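Local structure of probable glutaminase ybaS (Escherichia coli, 1U60) at residues Ile121-Arg135 / Leu181-Gln195. The protein catalyses the hydrolysis of L-glutamine to L-glutamate and ammonium, as a member of the serine-dependent beta-lactamase-like glutaminase family. Residues are numbered along the deposited sequence; the frame is centred on the assembly and turned at random.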
# COMPACT_ATOMS: atom_id res chain seq x y z
N ILE A 121 -14.64 -13.78 0.97
CA ILE A 121 -15.43 -14.99 1.17
C ILE A 121 -14.67 -16.01 2.02
O ILE A 121 -15.23 -16.64 2.93
CB ILE A 121 -15.86 -15.59 -0.19
CG1 ILE A 121 -16.89 -14.66 -0.86
CG2 ILE A 121 -16.51 -16.97 -0.01
CD1 ILE A 121 -17.11 -14.88 -2.35
N ALA A 122 -13.37 -16.10 1.79
CA ALA A 122 -12.46 -16.95 2.60
C ALA A 122 -12.36 -16.45 4.04
O ALA A 122 -12.39 -17.28 4.99
CB ALA A 122 -11.14 -17.07 1.98
N THR A 123 -12.33 -15.13 4.23
CA THR A 123 -12.24 -14.53 5.57
C THR A 123 -13.59 -14.80 6.32
O THR A 123 -13.61 -15.16 7.49
CB THR A 123 -11.92 -13.08 5.48
OG1 THR A 123 -10.68 -12.89 4.73
CG2 THR A 123 -11.72 -12.47 6.88
N THR A 124 -14.72 -14.61 5.64
CA THR A 124 -16.01 -14.96 6.22
C THR A 124 -16.04 -16.43 6.67
O THR A 124 -16.57 -16.72 7.73
CB THR A 124 -17.11 -14.67 5.19
OG1 THR A 124 -17.21 -13.27 4.95
CG2 THR A 124 -18.50 -15.07 5.69
N SER A 125 -15.43 -17.33 5.91
CA SER A 125 -15.40 -18.75 6.24
C SER A 125 -14.45 -19.10 7.39
O SER A 125 -14.58 -20.20 7.98
CB SER A 125 -14.97 -19.59 5.01
OG SER A 125 -13.55 -19.60 4.82
N LEU A 126 -13.51 -18.21 7.67
CA LEU A 126 -12.47 -18.34 8.71
C LEU A 126 -12.94 -17.98 10.11
O LEU A 126 -12.33 -18.43 11.08
CB LEU A 126 -11.25 -17.47 8.34
CG LEU A 126 -9.94 -17.57 9.13
CD1 LEU A 126 -9.47 -19.01 9.29
CD2 LEU A 126 -8.86 -16.70 8.51
N ILE A 127 -14.01 -17.19 10.22
CA ILE A 127 -14.64 -16.77 11.50
C ILE A 127 -14.98 -18.00 12.35
O ILE A 127 -15.42 -19.00 11.80
CB ILE A 127 -15.97 -15.91 11.08
CG1 ILE A 127 -15.52 -14.63 10.43
CG2 ILE A 127 -16.99 -15.61 12.19
CD1 ILE A 127 -14.42 -14.06 11.04
N ASN A 128 -14.78 -17.93 13.66
CA ASN A 128 -15.22 -19.02 14.55
C ASN A 128 -16.76 -19.09 14.57
O ASN A 128 -17.46 -18.08 14.74
CB ASN A 128 -14.77 -18.75 16.00
CG ASN A 128 -13.27 -18.91 16.25
OD1 ASN A 128 -12.79 -18.45 17.29
ND2 ASN A 128 -12.58 -19.62 15.39
N ALA A 129 -17.32 -20.27 14.38
CA ALA A 129 -18.78 -20.45 14.35
C ALA A 129 -19.12 -21.93 14.37
O ALA A 129 -18.51 -22.71 13.64
CB ALA A 129 -19.39 -19.85 13.08
N GLU A 130 -20.13 -22.29 15.15
CA GLU A 130 -20.61 -23.68 15.23
C GLU A 130 -21.54 -24.03 14.10
O GLU A 130 -21.70 -25.20 13.77
CB GLU A 130 -21.39 -23.87 16.53
CG GLU A 130 -20.50 -23.77 17.74
CD GLU A 130 -19.83 -25.09 18.03
OE1 GLU A 130 -20.44 -25.89 18.80
OE2 GLU A 130 -18.72 -25.33 17.48
N ASN A 131 -22.19 -23.01 13.52
CA ASN A 131 -23.15 -23.20 12.42
C ASN A 131 -23.38 -21.87 11.68
O ASN A 131 -22.91 -20.83 12.14
CB ASN A 131 -24.48 -23.69 12.95
CG ASN A 131 -25.05 -22.78 14.01
OD1 ASN A 131 -25.36 -21.60 13.76
ND2 ASN A 131 -25.15 -23.30 15.21
N VAL A 132 -24.11 -21.93 10.59
CA VAL A 132 -24.22 -20.78 9.65
C VAL A 132 -24.87 -19.56 10.33
O VAL A 132 -24.45 -18.42 10.14
CB VAL A 132 -24.93 -21.16 8.34
CG1 VAL A 132 -26.35 -21.64 8.59
CG2 VAL A 132 -24.93 -19.97 7.36
N GLU A 133 -25.90 -19.80 11.13
CA GLU A 133 -26.56 -18.66 11.77
C GLU A 133 -25.71 -17.98 12.82
O GLU A 133 -25.80 -16.76 12.95
CB GLU A 133 -27.92 -19.04 12.36
CG GLU A 133 -28.89 -19.54 11.29
CD GLU A 133 -29.13 -18.52 10.16
OE1 GLU A 133 -29.17 -17.29 10.48
OE2 GLU A 133 -29.31 -18.96 8.98
N GLN A 134 -24.92 -18.73 13.58
CA GLN A 134 -23.98 -18.14 14.51
C GLN A 134 -22.93 -17.33 13.74
O GLN A 134 -22.55 -16.25 14.19
CB GLN A 134 -23.27 -19.19 15.35
CG GLN A 134 -22.28 -18.59 16.32
CD GLN A 134 -21.71 -19.58 17.31
OE1 GLN A 134 -21.17 -20.59 16.92
NE2 GLN A 134 -21.77 -19.25 18.59
N ARG A 135 -22.49 -17.87 12.60
CA ARG A 135 -21.50 -17.17 11.77
C ARG A 135 -22.05 -15.78 11.41
O ARG A 135 -21.36 -14.78 11.55
CB ARG A 135 -21.16 -17.98 10.53
CG ARG A 135 -20.02 -17.39 9.67
CD ARG A 135 -19.66 -18.26 8.44
NE ARG A 135 -19.27 -19.58 8.90
CZ ARG A 135 -18.11 -19.87 9.46
NH1 ARG A 135 -17.10 -18.99 9.53
NH2 ARG A 135 -17.93 -21.09 9.88
N LEU A 181 -10.81 -22.34 1.70
CA LEU A 181 -12.11 -22.08 2.28
C LEU A 181 -12.29 -22.97 3.47
O LEU A 181 -12.00 -24.17 3.40
CB LEU A 181 -13.26 -22.27 1.29
CG LEU A 181 -14.49 -21.42 1.72
CD1 LEU A 181 -14.34 -19.99 1.30
CD2 LEU A 181 -15.81 -21.98 1.19
N TYR A 182 -12.72 -22.39 4.58
CA TYR A 182 -12.61 -23.02 5.92
C TYR A 182 -13.94 -23.40 6.51
O TYR A 182 -14.04 -23.79 7.71
CB TYR A 182 -11.76 -22.15 6.86
CG TYR A 182 -10.51 -21.71 6.11
CD1 TYR A 182 -9.49 -22.64 5.84
CD2 TYR A 182 -10.38 -20.44 5.61
CE1 TYR A 182 -8.37 -22.31 5.12
CE2 TYR A 182 -9.22 -20.08 4.81
CZ TYR A 182 -8.24 -21.04 4.59
OH TYR A 182 -7.11 -20.78 3.87
N CYS A 183 -14.97 -23.33 5.69
CA CYS A 183 -16.29 -23.92 6.03
C CYS A 183 -16.97 -24.32 4.73
O CYS A 183 -16.39 -24.19 3.64
CB CYS A 183 -17.15 -22.98 6.87
SG CYS A 183 -17.81 -21.53 5.98
N ASP A 184 -18.16 -24.86 4.85
CA ASP A 184 -18.97 -25.24 3.69
C ASP A 184 -19.08 -24.08 2.69
O ASP A 184 -19.31 -22.94 3.09
CB ASP A 184 -20.33 -25.63 4.24
CG ASP A 184 -21.35 -25.91 3.17
OD1 ASP A 184 -21.36 -27.05 2.63
OD2 ASP A 184 -22.21 -25.07 2.80
N ALA A 185 -18.93 -24.36 1.39
CA ALA A 185 -18.84 -23.31 0.37
C ALA A 185 -20.11 -22.45 0.33
O ALA A 185 -20.02 -21.23 0.24
CB ALA A 185 -18.56 -23.92 -1.00
N MET A 186 -21.29 -23.08 0.39
CA MET A 186 -22.51 -22.31 0.22
C MET A 186 -22.84 -21.54 1.50
O MET A 186 -23.34 -20.44 1.41
CB MET A 186 -23.68 -23.14 -0.38
CG MET A 186 -23.46 -23.43 -1.95
SD MET A 186 -22.98 -22.03 -3.20
CE MET A 186 -21.21 -22.03 -3.08
N GLU A 187 -22.50 -22.08 2.68
CA GLU A 187 -22.54 -21.29 3.93
C GLU A 187 -21.70 -20.03 3.86
O GLU A 187 -22.16 -18.96 4.26
CB GLU A 187 -22.06 -22.16 5.11
CG GLU A 187 -21.85 -21.44 6.44
CD GLU A 187 -21.52 -22.38 7.61
OE1 GLU A 187 -21.63 -23.64 7.39
OE2 GLU A 187 -21.16 -21.87 8.72
N ALA A 188 -20.45 -20.16 3.42
CA ALA A 188 -19.59 -18.99 3.28
C ALA A 188 -20.19 -17.97 2.32
O ALA A 188 -20.17 -16.77 2.58
CB ALA A 188 -18.20 -19.38 2.84
N CYS A 189 -20.72 -18.46 1.21
CA CYS A 189 -21.24 -17.57 0.18
C CYS A 189 -22.48 -16.87 0.73
O CYS A 189 -22.65 -15.67 0.58
CB CYS A 189 -21.50 -18.35 -1.11
SG CYS A 189 -22.07 -17.32 -2.49
N ASP A 190 -23.35 -17.61 1.40
CA ASP A 190 -24.55 -17.05 1.97
C ASP A 190 -24.19 -15.93 2.96
O ASP A 190 -24.72 -14.84 2.87
CB ASP A 190 -25.33 -18.20 2.64
CG ASP A 190 -26.54 -17.76 3.46
OD1 ASP A 190 -27.01 -16.58 3.43
OD2 ASP A 190 -27.09 -18.60 4.20
N VAL A 191 -23.32 -16.21 3.91
CA VAL A 191 -23.05 -15.22 4.95
C VAL A 191 -22.36 -14.00 4.37
O VAL A 191 -22.65 -12.88 4.77
CB VAL A 191 -22.33 -15.81 6.13
CG1 VAL A 191 -22.03 -14.78 7.18
CG2 VAL A 191 -23.22 -16.90 6.74
N TYR A 192 -21.46 -14.25 3.43
CA TYR A 192 -20.77 -13.15 2.75
C TYR A 192 -21.82 -12.21 2.10
O TYR A 192 -21.75 -10.99 2.19
CB TYR A 192 -19.75 -13.65 1.71
CG TYR A 192 -19.16 -12.45 1.01
CD1 TYR A 192 -18.32 -11.60 1.70
CD2 TYR A 192 -19.56 -12.07 -0.28
CE1 TYR A 192 -17.83 -10.48 1.14
CE2 TYR A 192 -19.05 -10.91 -0.86
CZ TYR A 192 -18.19 -10.12 -0.12
OH TYR A 192 -17.71 -8.92 -0.58
N THR A 193 -22.81 -12.81 1.44
CA THR A 193 -23.91 -12.05 0.83
C THR A 193 -24.70 -11.23 1.85
O THR A 193 -24.95 -10.04 1.63
CB THR A 193 -24.82 -13.02 0.08
OG1 THR A 193 -24.03 -13.71 -0.89
CG2 THR A 193 -25.87 -12.28 -0.69
N ARG A 194 -25.01 -11.84 2.97
CA ARG A 194 -25.69 -11.15 4.09
C ARG A 194 -24.89 -9.97 4.58
O ARG A 194 -25.45 -8.90 4.78
CB ARG A 194 -25.96 -12.08 5.28
CG ARG A 194 -26.88 -13.25 4.96
CD ARG A 194 -27.22 -14.05 6.19
NE ARG A 194 -27.53 -15.46 5.95
CZ ARG A 194 -27.94 -16.31 6.91
NH1 ARG A 194 -28.14 -15.89 8.15
NH2 ARG A 194 -28.16 -17.58 6.64
N GLN A 195 -23.59 -10.16 4.79
CA GLN A 195 -22.78 -9.10 5.40
C GLN A 195 -22.70 -7.86 4.52
O GLN A 195 -22.55 -6.72 5.00
CB GLN A 195 -21.40 -9.62 5.79
CG GLN A 195 -20.39 -9.64 4.66
CD GLN A 195 -19.02 -10.05 5.09
OE1 GLN A 195 -17.99 -9.47 4.61
NE2 GLN A 195 -18.95 -11.05 5.90
O HOH W 1 -20.14 -23.34 10.70
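T124 and S125 press into 181-195 where helix 121-126 crosses helix 185-195 at 105°, the axes 8.7 Å apart. The fit is knobs-into-holes: T124 sits among A188, V191, Y192 and Q195, its CG2 anti to the backbone N (OG1 at chi1 -67°) and 3.8 Å from V191 CG1. T124 OG1 lies at the edge of the Y192 ring and is hydrogen-bonded to A120 O. One turn back, I121 CG1 lies over a face of the Y192 ring, 4.0 Å from its centroid, a CH-pi contact. S125 OG donates to A122 O and accepts from Y182 N at 2.9 Å, so this buried hydroxyl ties the loop before helix 185-195 to the A122-S125 turn.

R135 reaches back between the segments. R135 NE meets E187 OE2 at 3.0 Å, almost straight (174°) and in its own guanidinium plane, on the anti side but tilted out of the carboxylate plane, while NH1 donates to T124 O and I127 O. A129 CB and C183 SG lie over opposite guanidinium faces, each offset toward the rim; a water accepts from R135 NH2 and donates to E187 OE2.

The outer, more solvent-exposed side relies on charge. V132 still fills a hole formed by E187, D190, V191 and R194, but exposed E133 takes R194 end-on, R194 NH1 to E133 OE1 at 2.9 Å and NH2 to OE2, the planes moderately turned. R194 also grips D190 side-on, NE to OD1 and NH2 to OD2, probably limiting its rotation. Helices 117-126 and 132-147 thus both pack on helix 185-195 in the helical part of the beta-lactamase-like glutaminase fold, beside Y192, N117 and N168, all predicted to bind substrate.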